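Local coordinates for CbsA (Xanthomonas oryzae pv. oryzae, PDB 5XYH), which hydrolyses beta-1,4 linkages of cellulose to release cellobiose, as a family 6 exoglucanase that degrades plant cell walls, at residues H411-F414 with V415-V418. Residues are numbered along the deposited sequence; the frame is centred on the assembly and turned at random.
Sequences HAHF and VQLV
With chi1 at 176°, His411 holds CG opposite the backbone N and beside the carbonyl carbon, which carries its ring to the following turn, where Val415 keeps CG2 beside its own backbone N. That methyl settles over one face of the imidazole, 3.6 Å from CE1 of His411, a CH-pi contact displaced toward the ring's rim. This short helix illustrates how i to i+4 spacing brings an aliphatic methyl over an aromatic ring, three times within eight residues. Leu417 puts CD1 over a face of the His413 ring, 3.7 Å from ND1, and Val418 CG2 lies over a face of Phe414, 3.9 Å from its CZ. The Gln416 amide stands nearly perpendicular to the His413 ring (88°), its NE2 3.5 Å from CD2 of His413. The two side chains converge on the backbone carbonyl oxygen of Gln337, which accepts hydrogen bonds from His413 NE2 and Gln416 NE2; the amide nitrogen also reaches the backbone carbonyl of Ala340. Together these bonds probably limit rotation of both groups. The same spacing is kept by the backbone bonds, such as Val415 N to His411 O at 3.0 Å and Leu417 N to His413 O at 2.8 Å. Helix 411-419, the last in the chain, lies outside the mainly parallel sheet of the family 6 distorted beta/alpha barrel. It buries Phe414 against Tyr19 and Val23 of helix 17-27, where Ser26 hydrogen-bonds His411 ND1; Val415 and Val418 pack on helix 33-42 through Met39 and Leu35, whereas His413 and Leu417 touch loops at Tyr237 and Arg299.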
ATOM      1  N   HIS A 411     -18.100   7.027   2.337  1.00 14.17           N
ATOM      2  CA  HIS A 411     -18.278   8.474   2.214  1.00 14.38           C
ATOM      3  C   HIS A 411     -17.731   9.235   3.421  1.00 13.83           C
ATOM      4  O   HIS A 411     -17.047  10.254   3.257  1.00 12.92           O
ATOM      5  CB  HIS A 411     -19.760   8.792   1.999  1.00 15.58           C
ATOM      6  CG  HIS A 411     -20.063  10.257   1.959  1.00 16.14           C
ATOM      7  ND1 HIS A 411     -19.672  11.068   0.915  1.00 16.03           N
ATOM      8  CD2 HIS A 411     -20.723  11.056   2.830  1.00 16.50           C
ATOM      9  CE1 HIS A 411     -20.068  12.306   1.149  1.00 15.94           C
ATOM     10  NE2 HIS A 411     -20.715  12.324   2.301  1.00 16.76           N
ATOM     11  N   ALA A 412     -18.000   8.756   4.641  1.00 13.10           N
ATOM     12  CA  ALA A 412     -17.550   9.497   5.819  1.00 14.02           C
ATOM     13  C   ALA A 412     -16.025   9.543   5.911  1.00 13.05           C
ATOM     14  O   ALA A 412     -15.453  10.591   6.229  1.00 11.65           O
ATOM     15  CB  ALA A 412     -18.146   8.901   7.090  1.00 13.22           C
ATOM     16  N   HIS A 413     -15.348   8.425   5.634  1.00 13.20           N
ATOM     17  CA  HIS A 413     -13.879   8.441   5.609  1.00 11.88           C
ATOM     18  C   HIS A 413     -13.352   9.364   4.517  1.00 12.62           C
ATOM     19  O   HIS A 413     -12.304  10.009   4.680  1.00 11.63           O
ATOM     20  CB  HIS A 413     -13.335   7.032   5.397  1.00 12.26           C
ATOM     21  CG  HIS A 413     -11.961   6.825   5.953  1.00 12.57           C
ATOM     22  ND1 HIS A 413     -11.024   6.025   5.338  1.00 12.47           N
ATOM     23  CD2 HIS A 413     -11.374   7.298   7.077  1.00 13.10           C
ATOM     24  CE1 HIS A 413      -9.913   6.019   6.053  1.00 12.51           C
ATOM     25  NE2 HIS A 413     -10.101   6.776   7.121  1.00 13.02           N
ATOM     26  N   PHE A 414     -14.044   9.409   3.379  1.00 12.02           N
ATOM     27  CA  PHE A 414     -13.580  10.222   2.263  1.00 12.14           C
ATOM     28  C   PHE A 414     -13.584  11.700   2.627  1.00 12.34           C
ATOM     29  O   PHE A 414     -12.574  12.391   2.468  1.00 11.27           O
ATOM     30  CB  PHE A 414     -14.447   9.986   1.034  1.00 12.02           C
ATOM     31  CG  PHE A 414     -13.958  10.705  -0.185  1.00 12.32           C
ATOM     32  CD1 PHE A 414     -12.689  10.453  -0.688  1.00 12.81           C
ATOM     33  CD2 PHE A 414     -14.769  11.628  -0.838  1.00 12.32           C
ATOM     34  CE1 PHE A 414     -12.224  11.109  -1.837  1.00 13.39           C
ATOM     35  CE2 PHE A 414     -14.309  12.299  -1.985  1.00 13.41           C
ATOM     36  CZ  PHE A 414     -13.040  12.037  -2.480  1.00 13.67           C
ATOM     37  N   VAL A 415     -14.729  12.199   3.103  1.00 12.79           N
ATOM     38  CA  VAL A 415     -14.828  13.590   3.528  1.00 12.55           C
ATOM     39  C   VAL A 415     -13.743  13.916   4.539  1.00 12.98           C
ATOM     40  O   VAL A 415     -13.089  14.965   4.461  1.00 13.76           O
ATOM     41  CB  VAL A 415     -16.226  13.861   4.108  1.00 13.33           C
ATOM     42  CG1 VAL A 415     -16.262  15.245   4.778  1.00 13.39           C
ATOM     43  CG2 VAL A 415     -17.294  13.697   3.014  1.00 13.14           C
ATOM     44  N   GLN A 416     -13.527  13.018   5.501  1.00 12.54           N
ATOM     45  CA  GLN A 416     -12.485  13.233   6.500  1.00 12.11           C
ATOM     46  C   GLN A 416     -11.102  13.302   5.843  1.00 12.95           C
ATOM     47  O   GLN A 416     -10.315  14.216   6.117  1.00 11.58           O
ATOM     48  CB  GLN A 416     -12.549  12.121   7.556  1.00 12.56           C
ATOM     49  CG  GLN A 416     -11.347  12.048   8.487  1.00 13.16           C
ATOM     50  CD  GLN A 416     -11.116  10.637   9.066  1.00 13.83           C
ATOM     51  OE1 GLN A 416     -11.972  10.088   9.765  1.00 12.96           O
ATOM     52  NE2 GLN A 416      -9.960  10.055   8.761  1.00 13.49           N
ATOM     53  N   LEU A 417     -10.807  12.361   4.939  1.00 11.93           N
ATOM     54  CA  LEU A 417      -9.498  12.326   4.289  1.00 11.93           C
ATOM     55  C   LEU A 417      -9.217  13.595   3.492  1.00 13.10           C
ATOM     56  O   LEU A 417      -8.090  14.114   3.516  1.00 11.85           O
ATOM     57  CB  LEU A 417      -9.404  11.103   3.381  1.00 11.61           C
ATOM     58  CG  LEU A 417      -9.221   9.775   4.118  1.00 11.59           C
ATOM     59  CD1 LEU A 417      -9.505   8.633   3.149  1.00 11.00           C
ATOM     60  CD2 LEU A 417      -7.803   9.678   4.674  1.00 12.19           C
ATOM     61  N   VAL A 418     -10.218  14.099   2.760  1.00 12.35           N
ATOM     62  CA  VAL A 418     -10.041  15.332   1.993  1.00 13.04           C
ATOM     63  C   VAL A 418      -9.854  16.524   2.925  1.00 14.11           C
ATOM     64  O   VAL A 418      -8.955  17.354   2.728  1.00 13.72           O
ATOM     65  CB  VAL A 418     -11.237  15.547   1.052  1.00 14.14           C
ATOM     66  CG1 VAL A 418     -11.174  16.917   0.400  1.00 14.82           C
ATOM     67  CG2 VAL A 418     -11.273  14.457   0.014  1.00 13.10           C
TER